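Local atomic coordinates of thiol peroxidase (Aquifex aeolicus, PDB entry 2YZH), a protein that probably reduces hydrogen peroxide and organic hydroperoxides to water and alcohols with electrons from thioredoxin, protecting the cell against oxidative stress. Residues D[5-10]-D[148-153]; D[119-124]-D[133-138]; D[13-18]-D[123-128]. All blocks are in the same frame, centred on the assembly; numbering follows the deposited sequence.

How the contacts relate
The three contacts tie the N-terminal hairpin, strands 6-9 and 12-15, and the loop beside it to the central sheet. Contact 2 is the core one: every touching residue is buried, and aromatic and aliphatic side chains do the work over strand 135-139. Contacts 1 and 3 use the two hairpin strands, and each pairs a backbone bridge with a glutamate that accepts main-chain N-H, three on Glu153 and one on Glu125. Contact 1, partly exposed, reaches strand 145-150, the neighbour of 135-139. Contact 3 shares Ile123 and Gly124 with contact 2; it lies far out in its own chain but is largely buried in the assembly, where a second subunit packs against it.

Contact 1: residues D[5-10]-D[148-153]; sequences RTVNLK and VQLVPE. With SO4 (sulfate ion), chain H.
Glu153 and Lys10 are brought together by a fold in the glutamate chain: CG stands anti to the backbone N (chi1 159°), and the chain then bends at chi2 (62°), returning the carboxylate to the backbone of Lys10. Leu150 also has CG anti to its N, while Val7 carries CG1 beside its own N, and the two side chains cross at about a right angle. Val7 CG1 presses on Leu150 CD2 at 3.5 Å, slightly tighter than usual for two carbons. Beta-branched Val7 suits a buried strand position, and Leu150, branched one carbon farther out, reaches across to it.

Next to them the backbones bridge in parallel fashion at Asn8 and Glu153. Asn8 N gives a nearly straight hydrogen bond to Pro152 O (2.8 Å, 167° at the hydrogen), and Asn8 also bonds through its backbone to Ile154. Between these two bonds Glu153 CA approaches Asn8 O at 3.3 Å in a CA-H...O contact. Proline can stand at 152, since the bond uses its carbonyl O and asks for no N-H.

Lys10 N donates to Glu153 OE2 over 2.7 Å, meeting the syn lone pair. OE2 takes a second bond from Thr155 N and OE1 one from Gly11 N, so three amides grip a single carboxylate. At the other end of the segment the guanidinium of Arg5 offers its edge to a sulfate, probably from the crystallisation liquor: NH1 and NH2 both bond to sulfate O2, each at 3.1 Å. The same ion is held by Glu20 N and by Gly126 N of the second subunit.

Thr155 steadies the carboxylate locally, whereas Lys10 and Gly11, in the turn after strand 6-9, fasten the hairpin to the chain leaving strand 145-150. The three N-H dipoles converging on Glu153 would probably stabilise its negative charge.

Contact 2: residues D[119-124]-D[133-138]; sequences YGVLIG and ARAVFI
Tyr119 and Phe137 form the close-packed end of this contact. The edge of the tyrosine ring points at the face of Phe137 in a T-shaped pair, with planes at 66° and centroids 5.0 Å apart; Tyr119 CD2 sits over the centre of the phenylalanine ring, 3.6 Å above its plane. Val121 CG1 meets the same ring at its edge, in plane, 3.7 Å from Phe137 CZ, and also touches Ala135 CB at 3.9 Å. Alanine's small side chain lets the valine methyl come down to the strand.

Toward Ile123 the fit is looser. Ile123 CG1 lies 4.2 Å from Ala133 CB, and this end is held instead by a hydrogen bond from Ala133 N to Val121 O (2.8 Å), lying in the carbonyl plane. Even here all the touching residues are buried.

The tyrosine hydroxyl is hydrogen-bonded to Pro28 O. Phe137 and Ala135 also touch Val148 and Leu150 of strand 145-150, while Val136 and Ile138 pack on helix 160-170. Arg134 makes a salt bridge to Glu66 and touches Cys63, probably the peroxidatic cysteine, on helix 61-73. Segment 133-138 of this thioredoxin-type fold thus has the contact on one side and both helices on the other.

Contact 3: residues D[13-18]-D[123-128]; sequences PVTLVG and IGEGAL. With SO4 (sulfate ion), chain F.
Thr15 and Glu125 cross at about a right angle, the glutamate chain running to the backbone of Val14 and Thr15, with OE2 beside the threonine. Glu125 starts with CG in the crowded position between its backbone N and carbonyl carbon (chi1 72°) and is extended beyond it. OE2 accepts a hydrogen bond from Thr15 N (3.0 Å, 151° at the hydrogen), met on its anti side and 19° out of the carboxylate plane. Thr15 OG1 stands 3.1 Å from the same oxygen, though its proton has another acceptor within reach. Val14 lies obliquely against the aliphatic part of this chain, its CB 3.7 Å from Glu125 CG: a long residue with an aliphatic stem and a charged tip serves both neighbours.

Farther along, Leu16 and Ile123 are also set at a slant, Leu16 CD2 coming 4.0 Å from Ile123 CG1. Their backbones form an antiparallel, non-hydrogen-bonded pair, flanked by the bond from Gly124 N to Thr15 O (2.9 Å) and by one between Val17 N and Leu122 O. Gly124 suits its place, since a beta-carbon there would come 3.3 Å from Val17 CG2. At the backbone angles of Gly126 a beta-carbon would jam against Glu125 O; its N-H goes to O3 of a sulfate at 3.1 Å, probably from the crystallisation liquor and also bonded to Arg5 and Glu20 N of the second subunit.

That subunit packs its own Thr15 on Thr15 and its Gly124 on Val17, while Gly18 and Gly124 make backbone hydrogen bonds to it. The arrangement, an N-terminal beta hairpin laid against a loop at a subunit boundary, is consistent with the Tpx subfamily of peroxiredoxins, in which such a hairpin precedes the thioredoxin fold and the protein works as a homodimer.

Contact 1: residues D[5-10]-D[148-153]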
ATOM      1  N   ARG D   5      14.868 -14.605  -7.387  1.00 21.00           N
ATOM      2  CA  ARG D   5      14.281 -13.915  -6.243  1.00 21.27           C
ATOM      3  C   ARG D   5      15.229 -12.860  -5.689  1.00 20.62           C
ATOM      4  O   ARG D   5      14.941 -12.223  -4.677  1.00 17.66           O
ATOM      5  CB  ARG D   5      13.926 -14.917  -5.140  1.00 21.88           C
ATOM      6  CG  ARG D   5      12.831 -15.900  -5.528  1.00 26.06           C
ATOM      7  CD  ARG D   5      12.531 -16.876  -4.393  1.00 25.89           C
ATOM      8  NE  ARG D   5      11.588 -17.915  -4.792  1.00 28.28           N
ATOM      9  CZ  ARG D   5      10.274 -17.740  -4.910  1.00 31.27           C
ATOM     10  NH1 ARG D   5       9.728 -16.557  -4.656  1.00 31.83           N
ATOM     11  NH2 ARG D   5       9.503 -18.754  -5.282  1.00 30.97           N
ATOM     12  N   THR D   6      16.360 -12.684  -6.362  1.00 19.72           N
ATOM     13  CA  THR D   6      17.357 -11.707  -5.948  1.00 20.65           C
ATOM     14  C   THR D   6      18.047 -11.081  -7.162  1.00 19.72           C
ATOM     15  O   THR D   6      18.106 -11.680  -8.236  1.00 21.35           O
ATOM     16  CB  THR D   6      18.454 -12.367  -5.062  1.00 23.47           C
ATOM     17  OG1 THR D   6      17.853 -12.971  -3.909  1.00 27.13           O
ATOM     18  CG2 THR D   6      19.462 -11.331  -4.602  1.00 25.78           C
ATOM     19  N   VAL D   7      18.547  -9.864  -6.983  1.00 19.09           N
ATOM     20  CA  VAL D   7      19.291  -9.150  -8.018  1.00 18.12           C
ATOM     21  C   VAL D   7      20.333  -8.355  -7.258  1.00 17.65           C
ATOM     22  O   VAL D   7      20.219  -8.187  -6.042  1.00 19.23           O
ATOM     23  CB  VAL D   7      18.419  -8.143  -8.820  1.00 18.20           C
ATOM     24  CG1 VAL D   7      17.356  -8.882  -9.608  1.00 18.53           C
ATOM     25  CG2 VAL D   7      17.793  -7.120  -7.879  1.00 18.71           C
ATOM     26  N   ASN D   8      21.357  -7.879  -7.954  1.00 15.67           N
ATOM     27  CA  ASN D   8      22.376  -7.077  -7.296  1.00 15.80           C
ATOM     28  C   ASN D   8      22.155  -5.604  -7.605  1.00 15.60           C
ATOM     29  O   ASN D   8      21.665  -5.251  -8.681  1.00 15.94           O
ATOM     30  CB  ASN D   8      23.783  -7.443  -7.782  1.00 17.38           C
ATOM     31  CG  ASN D   8      24.209  -8.830  -7.370  1.00 20.66           C
ATOM     32  OD1 ASN D   8      23.847  -9.317  -6.300  1.00 20.33           O
ATOM     33  ND2 ASN D   8      25.013  -9.469  -8.212  1.00 23.60           N
ATOM     34  N   LEU D   9      22.491  -4.751  -6.646  1.00 14.36           N
ATOM     35  CA  LEU D   9      22.419  -3.307  -6.842  1.00 15.81           C
ATOM     36  C   LEU D   9      23.834  -2.848  -6.527  1.00 16.04           C
ATOM     37  O   LEU D   9      24.257  -2.861  -5.371  1.00 16.14           O
ATOM     38  CB  LEU D   9      21.432  -2.631  -5.887  1.00 14.06           C
ATOM     39  CG  LEU D   9      21.528  -1.096  -5.911  1.00 18.43           C
ATOM     40  CD1 LEU D   9      21.374  -0.582  -7.347  1.00 18.16           C
ATOM     41  CD2 LEU D   9      20.454  -0.492  -5.008  1.00 17.57           C
ATOM     42  N   LYS D  10      24.570  -2.462  -7.563  1.00 16.61           N
ATOM     43  CA  LYS D  10      25.955  -2.039  -7.397  1.00 16.77           C
ATOM     44  C   LYS D  10      26.771  -3.137  -6.712  1.00 16.96           C
ATOM     45  O   LYS D  10      27.567  -2.872  -5.813  1.00 17.61           O
ATOM     46  CB  LYS D  10      26.021  -0.729  -6.603  1.00 18.36           C
ATOM     47  CG  LYS D  10      25.341   0.433  -7.328  1.00 20.55           C
ATOM     48  CD  LYS D  10      25.417   1.735  -6.559  1.00 21.83           C
ATOM     49  CE  LYS D  10      24.737   2.852  -7.332  1.00 22.75           C
ATOM     50  NZ  LYS D  10      24.745   4.139  -6.587  1.00 25.28           N
ATOM     51  N   VAL D 148      10.857 -14.490 -20.061  1.00 20.03           N
ATOM     52  CA  VAL D 148      11.232 -13.652 -18.927  1.00 18.52           C
ATOM     53  C   VAL D 148      12.731 -13.385 -18.915  1.00 19.38           C
ATOM     54  O   VAL D 148      13.534 -14.255 -19.263  1.00 19.73           O
ATOM     55  CB  VAL D 148      10.874 -14.301 -17.559  1.00 19.44           C
ATOM     56  CG1 VAL D 148       9.382 -14.573 -17.471  1.00 19.67           C
ATOM     57  CG2 VAL D 148      11.664 -15.584 -17.370  1.00 22.10           C
ATOM     58  N   GLN D 149      13.099 -12.168 -18.538  1.00 16.68           N
ATOM     59  CA  GLN D 149      14.497 -11.803 -18.411  1.00 16.01           C
ATOM     60  C   GLN D 149      14.643 -10.851 -17.235  1.00 15.94           C
ATOM     61  O   GLN D 149      14.076  -9.760 -17.229  1.00 16.16           O
ATOM     62  CB  GLN D 149      15.051 -11.129 -19.672  1.00 16.01           C
ATOM     63  CG  GLN D 149      16.493 -10.652 -19.454  1.00 17.38           C
ATOM     64  CD  GLN D 149      17.077  -9.858 -20.611  1.00 17.66           C
ATOM     65  OE1 GLN D 149      18.053  -9.130 -20.434  1.00 18.03           O
ATOM     66  NE2 GLN D 149      16.493  -9.998 -21.798  1.00 19.36           N
ATOM     67  N   LEU D 150      15.380 -11.287 -16.224  1.00 15.68           N
ATOM     68  CA  LEU D 150      15.628 -10.457 -15.061  1.00 15.39           C
ATOM     69  C   LEU D 150      17.100 -10.091 -15.124  1.00 14.14           C
ATOM     70  O   LEU D 150      17.956 -10.963 -14.984  1.00 14.07           O
ATOM     71  CB  LEU D 150      15.352 -11.225 -13.766  1.00 15.81           C
ATOM     72  CG  LEU D 150      15.700 -10.451 -12.490  1.00 14.85           C
ATOM     73  CD1 LEU D 150      14.780  -9.236 -12.367  1.00 13.91           C
ATOM     74  CD2 LEU D 150      15.546 -11.349 -11.274  1.00 15.20           C
ATOM     75  N   VAL D 151      17.392  -8.814 -15.350  1.00 13.88           N
ATOM     76  CA  VAL D 151      18.780  -8.357 -15.415  1.00 14.03           C
ATOM     77  C   VAL D 151      19.377  -8.604 -14.029  1.00 16.13           C
ATOM     78  O   VAL D 151      18.851  -8.131 -13.024  1.00 15.91           O
ATOM     79  CB  VAL D 151      18.847  -6.859 -15.790  1.00 13.94           C
ATOM     80  CG1 VAL D 151      20.300  -6.432 -16.016  1.00 15.50           C
ATOM     81  CG2 VAL D 151      18.024  -6.612 -17.054  1.00 15.22           C
ATOM     82  N   PRO D 152      20.491  -9.354 -13.957  1.00 17.32           N
ATOM     83  CA  PRO D 152      21.148  -9.678 -12.685  1.00 17.94           C
ATOM     84  C   PRO D 152      21.683  -8.530 -11.836  1.00 17.50           C
ATOM     85  O   PRO D 152      21.888  -8.690 -10.633  1.00 17.10           O
ATOM     86  CB  PRO D 152      22.247 -10.654 -13.106  1.00 18.58           C
ATOM     87  CG  PRO D 152      22.614 -10.154 -14.478  1.00 21.11           C
ATOM     88  CD  PRO D 152      21.263  -9.878 -15.098  1.00 16.88           C
ATOM     89  N   GLU D 153      21.921  -7.383 -12.460  1.00 16.20           N
ATOM     90  CA  GLU D 153      22.430  -6.212 -11.753  1.00 17.12           C
ATOM     91  C   GLU D 153      21.612  -5.023 -12.220  1.00 16.45           C
ATOM     92  O   GLU D 153      21.491  -4.789 -13.417  1.00 16.77           O
ATOM     93  CB  GLU D 153      23.915  -5.994 -12.081  1.00 17.87           C
ATOM     94  CG  GLU D 153      24.443  -4.578 -11.830  1.00 18.80           C
ATOM     95  CD  GLU D 153      24.364  -4.145 -10.374  1.00 19.85           C
ATOM     96  OE1 GLU D 153      24.917  -4.855  -9.506  1.00 20.78           O
ATOM     97  OE2 GLU D 153      23.760  -3.083 -10.099  1.00 17.61           O
TER
HETATM   98  S   SO4 H 502       6.195 -17.362  -3.988  1.00 35.19           S
HETATM   99  O1  SO4 H 502       4.748 -17.633  -4.092  1.00 35.27           O
HETATM  100  O2  SO4 H 502       6.796 -17.349  -5.332  1.00 34.73           O
HETATM  101  O3  SO4 H 502       6.403 -16.053  -3.331  1.00 33.90           O
HETATM  102  O4  SO4 H 502       6.837 -18.423  -3.187  1.00 34.81           O

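Contact 2: residues D[119-124]-D[133-138]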
ATOM      1  N   TYR D 119       4.405  -9.428 -10.400  1.00  9.55           N
ATOM      2  CA  TYR D 119       5.338  -9.994 -11.364  1.00 10.97           C
ATOM      3  C   TYR D 119       6.661 -10.363 -10.704  1.00 12.43           C
ATOM      4  O   TYR D 119       7.602 -10.792 -11.374  1.00 12.37           O
ATOM      5  CB  TYR D 119       5.583  -9.016 -12.521  1.00  9.34           C
ATOM      6  CG  TYR D 119       4.517  -9.062 -13.603  1.00 11.60           C
ATOM      7  CD1 TYR D 119       3.245  -8.539 -13.388  1.00 10.74           C
ATOM      8  CD2 TYR D 119       4.787  -9.644 -14.844  1.00 12.18           C
ATOM      9  CE1 TYR D 119       2.263  -8.593 -14.383  1.00 12.18           C
ATOM     10  CE2 TYR D 119       3.814  -9.704 -15.841  1.00 13.73           C
ATOM     11  CZ  TYR D 119       2.556  -9.177 -15.604  1.00 11.88           C
ATOM     12  OH  TYR D 119       1.594  -9.248 -16.591  1.00 13.82           O
ATOM     13  N   GLY D 120       6.729 -10.188  -9.387  1.00 11.43           N
ATOM     14  CA  GLY D 120       7.936 -10.529  -8.654  1.00 12.55           C
ATOM     15  C   GLY D 120       9.132  -9.622  -8.885  1.00 12.41           C
ATOM     16  O   GLY D 120      10.270 -10.041  -8.670  1.00 11.64           O
ATOM     17  N   VAL D 121       8.890  -8.383  -9.304  1.00 10.74           N
ATOM     18  CA  VAL D 121       9.990  -7.460  -9.553  1.00 10.98           C
ATOM     19  C   VAL D 121      10.056  -6.274  -8.592  1.00 10.64           C
ATOM     20  O   VAL D 121      10.851  -5.358  -8.789  1.00 11.69           O
ATOM     21  CB  VAL D 121       9.972  -6.956 -11.022  1.00 13.85           C
ATOM     22  CG1 VAL D 121      10.221  -8.127 -11.967  1.00 15.41           C
ATOM     23  CG2 VAL D 121       8.643  -6.301 -11.346  1.00 12.27           C
ATOM     24  N   LEU D 122       9.236  -6.288  -7.544  1.00 10.86           N
ATOM     25  CA  LEU D 122       9.278  -5.204  -6.562  1.00 10.09           C
ATOM     26  C   LEU D 122      10.473  -5.459  -5.642  1.00 10.58           C
ATOM     27  O   LEU D 122      10.577  -6.531  -5.039  1.00 11.31           O
ATOM     28  CB  LEU D 122       7.994  -5.175  -5.726  1.00 11.71           C
ATOM     29  CG  LEU D 122       7.952  -4.075  -4.662  1.00 13.04           C
ATOM     30  CD1 LEU D 122       7.939  -2.710  -5.340  1.00 11.14           C
ATOM     31  CD2 LEU D 122       6.720  -4.253  -3.783  1.00 13.30           C
ATOM     32  N   ILE D 123      11.373  -4.482  -5.540  1.00 10.28           N
ATOM     33  CA  ILE D 123      12.558  -4.617  -4.694  1.00 11.20           C
ATOM     34  C   ILE D 123      12.145  -4.541  -3.227  1.00 11.41           C
ATOM     35  O   ILE D 123      11.461  -3.605  -2.815  1.00 11.51           O
ATOM     36  CB  ILE D 123      13.600  -3.518  -5.046  1.00 10.15           C
ATOM     37  CG1 ILE D 123      14.071  -3.728  -6.488  1.00 10.11           C
ATOM     38  CG2 ILE D 123      14.805  -3.582  -4.106  1.00  8.09           C
ATOM     39  CD1 ILE D 123      14.857  -2.565  -7.074  1.00 10.69           C
ATOM     40  N   GLY D 124      12.556  -5.544  -2.453  1.00 12.74           N
ATOM     41  CA  GLY D 124      12.192  -5.615  -1.046  1.00 13.03           C
ATOM     42  C   GLY D 124      13.207  -5.154  -0.012  1.00 13.65           C
ATOM     43  O   GLY D 124      12.922  -5.196   1.185  1.00 12.47           O
ATOM     44  N   ALA D 133      12.543  -3.621 -10.226  1.00 11.11           N
ATOM     45  CA  ALA D 133      13.824  -4.095 -10.748  1.00 13.87           C
ATOM     46  C   ALA D 133      13.750  -4.084 -12.275  1.00 14.90           C
ATOM     47  O   ALA D 133      12.664  -3.974 -12.856  1.00 14.87           O
ATOM     48  CB  ALA D 133      14.117  -5.503 -10.244  1.00 14.41           C
ATOM     49  N   ARG D 134      14.904  -4.206 -12.923  1.00 14.71           N
ATOM     50  CA  ARG D 134      14.968  -4.184 -14.379  1.00 14.50           C
ATOM     51  C   ARG D 134      14.673  -5.567 -14.942  1.00 14.38           C
ATOM     52  O   ARG D 134      15.448  -6.512 -14.755  1.00 13.43           O
ATOM     53  CB  ARG D 134      16.354  -3.706 -14.823  1.00 14.80           C
ATOM     54  CG  ARG D 134      16.447  -3.252 -16.276  1.00 16.71           C
ATOM     55  CD  ARG D 134      17.874  -2.796 -16.601  1.00 13.97           C
ATOM     56  NE  ARG D 134      18.374  -1.815 -15.635  1.00 14.96           N
ATOM     57  CZ  ARG D 134      17.920  -0.571 -15.520  1.00 17.47           C
ATOM     58  NH1 ARG D 134      16.948  -0.139 -16.317  1.00 17.50           N
ATOM     59  NH2 ARG D 134      18.425   0.240 -14.601  1.00 16.88           N
ATOM     60  N   ALA D 135      13.544  -5.689 -15.632  1.00 11.70           N
ATOM     61  CA  ALA D 135      13.154  -6.969 -16.200  1.00 13.33           C
ATOM     62  C   ALA D 135      12.344  -6.803 -17.475  1.00 14.38           C
ATOM     63  O   ALA D 135      11.902  -5.700 -17.808  1.00 16.40           O
ATOM     64  CB  ALA D 135      12.343  -7.758 -15.184  1.00 12.62           C
ATOM     65  N   VAL D 136      12.162  -7.911 -18.180  1.00 14.47           N
ATOM     66  CA  VAL D 136      11.388  -7.929 -19.410  1.00 15.06           C
ATOM     67  C   VAL D 136      10.517  -9.167 -19.433  1.00 15.12           C
ATOM     68  O   VAL D 136      10.976 -10.266 -19.132  1.00 16.88           O
ATOM     69  CB  VAL D 136      12.285  -7.949 -20.661  1.00 13.21           C
ATOM     70  CG1 VAL D 136      11.410  -7.999 -21.918  1.00 16.70           C
ATOM     71  CG2 VAL D 136      13.162  -6.716 -20.686  1.00 14.14           C
ATOM     72  N   PHE D 137       9.250  -8.974 -19.783  1.00 14.29           N
ATOM     73  CA  PHE D 137       8.295 -10.065 -19.867  1.00 15.40           C
ATOM     74  C   PHE D 137       7.649  -9.989 -21.232  1.00 16.41           C
ATOM     75  O   PHE D 137       7.416  -8.902 -21.745  1.00 15.52           O
ATOM     76  CB  PHE D 137       7.190  -9.905 -18.815  1.00 14.14           C
ATOM     77  CG  PHE D 137       7.689  -9.921 -17.407  1.00 14.27           C
ATOM     78  CD1 PHE D 137       7.926 -11.123 -16.755  1.00 14.27           C
ATOM     79  CD2 PHE D 137       7.967  -8.728 -16.746  1.00 14.17           C
ATOM     80  CE1 PHE D 137       8.442 -11.143 -15.459  1.00 14.08           C
ATOM     81  CE2 PHE D 137       8.483  -8.738 -15.455  1.00 15.19           C
ATOM     82  CZ  PHE D 137       8.721  -9.950 -14.813  1.00 13.56           C
ATOM     83  N   ILE D 138       7.381 -11.142 -21.823  1.00 15.50           N
ATOM     84  CA  ILE D 138       6.688 -11.176 -23.100  1.00 16.66           C
ATOM     85  C   ILE D 138       5.499 -12.084 -22.856  1.00 14.38           C
ATOM     86  O   ILE D 138       5.657 -13.222 -22.412  1.00 15.27           O
ATOM     87  CB  ILE D 138       7.564 -11.734 -24.232  1.00 15.67           C
ATOM     88  CG1 ILE D 138       8.788 -10.838 -24.426  1.00 15.90           C
ATOM     89  CG2 ILE D 138       6.762 -11.770 -25.526  1.00 18.69           C
ATOM     90  CD1 ILE D 138       9.751 -11.341 -25.492  1.00 19.35           C
TER

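Contact 3: residues D[13-18]-D[123-128]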
ATOM      1  N   PRO D  13      23.708  -7.872  -3.157  1.00 20.12           N
ATOM      2  CA  PRO D  13      22.455  -8.609  -3.323  1.00 19.19           C
ATOM      3  C   PRO D  13      21.280  -7.961  -2.599  1.00 17.79           C
ATOM      4  O   PRO D  13      21.412  -7.494  -1.470  1.00 17.16           O
ATOM      5  CB  PRO D  13      22.778  -9.984  -2.737  1.00 21.03           C
ATOM      6  CG  PRO D  13      24.256 -10.103  -2.926  1.00 22.47           C
ATOM      7  CD  PRO D  13      24.732  -8.732  -2.535  1.00 21.87           C
ATOM      8  N   VAL D  14      20.136  -7.922  -3.267  1.00 16.27           N
ATOM      9  CA  VAL D  14      18.921  -7.380  -2.675  1.00 16.13           C
ATOM     10  C   VAL D  14      17.787  -8.318  -3.058  1.00 14.60           C
ATOM     11  O   VAL D  14      17.663  -8.733  -4.210  1.00 16.01           O
ATOM     12  CB  VAL D  14      18.607  -5.948  -3.165  1.00 18.70           C
ATOM     13  CG1 VAL D  14      19.660  -4.985  -2.652  1.00 19.34           C
ATOM     14  CG2 VAL D  14      18.522  -5.911  -4.670  1.00 21.10           C
ATOM     15  N   THR D  15      16.965  -8.668  -2.082  1.00 15.07           N
ATOM     16  CA  THR D  15      15.868  -9.575  -2.340  1.00 13.65           C
ATOM     17  C   THR D  15      14.677  -8.872  -2.971  1.00 13.19           C
ATOM     18  O   THR D  15      14.450  -7.677  -2.757  1.00 13.64           O
ATOM     19  CB  THR D  15      15.421 -10.257  -1.044  1.00 15.88           C
ATOM     20  OG1 THR D  15      15.226  -9.262  -0.031  1.00 15.62           O
ATOM     21  CG2 THR D  15      16.479 -11.247  -0.578  1.00 15.91           C
ATOM     22  N   LEU D  16      13.935  -9.632  -3.766  1.00 12.44           N
ATOM     23  CA  LEU D  16      12.742  -9.138  -4.433  1.00 11.78           C
ATOM     24  C   LEU D  16      11.544  -9.703  -3.691  1.00 12.51           C
ATOM     25  O   LEU D  16      11.641 -10.742  -3.038  1.00 13.88           O
ATOM     26  CB  LEU D  16      12.700  -9.622  -5.885  1.00 12.95           C
ATOM     27  CG  LEU D  16      13.882  -9.209  -6.767  1.00 12.32           C
ATOM     28  CD1 LEU D  16      13.744  -9.855  -8.140  1.00 12.45           C
ATOM     29  CD2 LEU D  16      13.933  -7.692  -6.868  1.00 12.84           C
ATOM     30  N   VAL D  17      10.421  -9.006  -3.777  1.00 11.86           N
ATOM     31  CA  VAL D  17       9.190  -9.459  -3.143  1.00 10.74           C
ATOM     32  C   VAL D  17       8.573 -10.508  -4.077  1.00 12.95           C
ATOM     33  O   VAL D  17       8.620 -10.356  -5.298  1.00 13.87           O
ATOM     34  CB  VAL D  17       8.219  -8.267  -2.965  1.00 10.65           C
ATOM     35  CG1 VAL D  17       6.876  -8.746  -2.434  1.00 11.63           C
ATOM     36  CG2 VAL D  17       8.837  -7.242  -2.020  1.00 10.20           C
ATOM     37  N   GLY D  18       8.025 -11.581  -3.511  1.00 12.24           N
ATOM     38  CA  GLY D  18       7.411 -12.614  -4.331  1.00 13.93           C
ATOM     39  C   GLY D  18       6.083 -12.143  -4.908  1.00 15.11           C
ATOM     40  O   GLY D  18       5.656 -11.022  -4.629  1.00 13.90           O
ATOM     41  N   ILE D 123      11.373  -4.482  -5.540  1.00 10.28           N
ATOM     42  CA  ILE D 123      12.558  -4.617  -4.694  1.00 11.20           C
ATOM     43  C   ILE D 123      12.145  -4.541  -3.227  1.00 11.41           C
ATOM     44  O   ILE D 123      11.461  -3.605  -2.815  1.00 11.51           O
ATOM     45  CB  ILE D 123      13.600  -3.518  -5.046  1.00 10.15           C
ATOM     46  CG1 ILE D 123      14.071  -3.728  -6.488  1.00 10.11           C
ATOM     47  CG2 ILE D 123      14.805  -3.582  -4.106  1.00  8.09           C
ATOM     48  CD1 ILE D 123      14.857  -2.565  -7.074  1.00 10.69           C
ATOM     49  N   GLY D 124      12.556  -5.544  -2.453  1.00 12.74           N
ATOM     50  CA  GLY D 124      12.192  -5.615  -1.046  1.00 13.03           C
ATOM     51  C   GLY D 124      13.207  -5.154  -0.012  1.00 13.65           C
ATOM     52  O   GLY D 124      12.922  -5.196   1.185  1.00 12.47           O
ATOM     53  N   GLU D 125      14.383  -4.713  -0.442  1.00 13.55           N
ATOM     54  CA  GLU D 125      15.378  -4.246   0.518  1.00 15.64           C
ATOM     55  C   GLU D 125      16.380  -3.278  -0.096  1.00 15.75           C
ATOM     56  O   GLU D 125      16.469  -3.142  -1.317  1.00 15.51           O
ATOM     57  CB  GLU D 125      16.138  -5.427   1.134  1.00 19.99           C
ATOM     58  CG  GLU D 125      17.111  -6.113   0.194  1.00 23.53           C
ATOM     59  CD  GLU D 125      18.083  -7.037   0.923  1.00 23.44           C
ATOM     60  OE1 GLU D 125      18.820  -6.566   1.816  1.00 29.52           O
ATOM     61  OE2 GLU D 125      18.118  -8.236   0.601  1.00 21.82           O
ATOM     62  N   GLY D 126      17.124  -2.596   0.764  1.00 14.16           N
ATOM     63  CA  GLY D 126      18.127  -1.665   0.283  1.00 17.27           C
ATOM     64  C   GLY D 126      17.598  -0.292  -0.068  1.00 16.91           C
ATOM     65  O   GLY D 126      16.425   0.026   0.162  1.00 14.20           O
ATOM     66  N   ALA D 127      18.479   0.520  -0.637  1.00 14.28           N
ATOM     67  CA  ALA D 127      18.160   1.885  -1.024  1.00 15.90           C
ATOM     68  C   ALA D 127      17.033   2.008  -2.037  1.00 14.89           C
ATOM     69  O   ALA D 127      16.361   3.035  -2.086  1.00 14.64           O
ATOM     70  CB  ALA D 127      19.408   2.565  -1.573  1.00 17.32           C
ATOM     71  N   LEU D 128      16.836   0.985  -2.860  1.00 13.92           N
ATOM     72  CA  LEU D 128      15.778   1.040  -3.866  1.00 13.82           C
ATOM     73  C   LEU D 128      14.535   0.254  -3.454  1.00 13.36           C
ATOM     74  O   LEU D 128      13.713  -0.102  -4.298  1.00 12.97           O
ATOM     75  CB  LEU D 128      16.295   0.517  -5.212  1.00 14.29           C
ATOM     76  CG  LEU D 128      17.474   1.270  -5.848  1.00 17.11           C
ATOM     77  CD1 LEU D 128      17.842   0.627  -7.179  1.00 16.47           C
ATOM     78  CD2 LEU D 128      17.105   2.724  -6.055  1.00 16.57           C
TER
HETATM   79  S   SO4 F 504      18.280  -2.382   4.600  1.00 41.15           S
HETATM   80  O1  SO4 F 504      18.366  -3.165   5.846  1.00 38.13           O
HETATM   81  O2  SO4 F 504      19.524  -2.550   3.825  1.00 40.58           O
HETATM   82  O3  SO4 F 504      17.124  -2.847   3.804  1.00 39.05           O
HETATM   83  O4  SO4 F 504      18.109  -0.953   4.923  1.00 39.28           O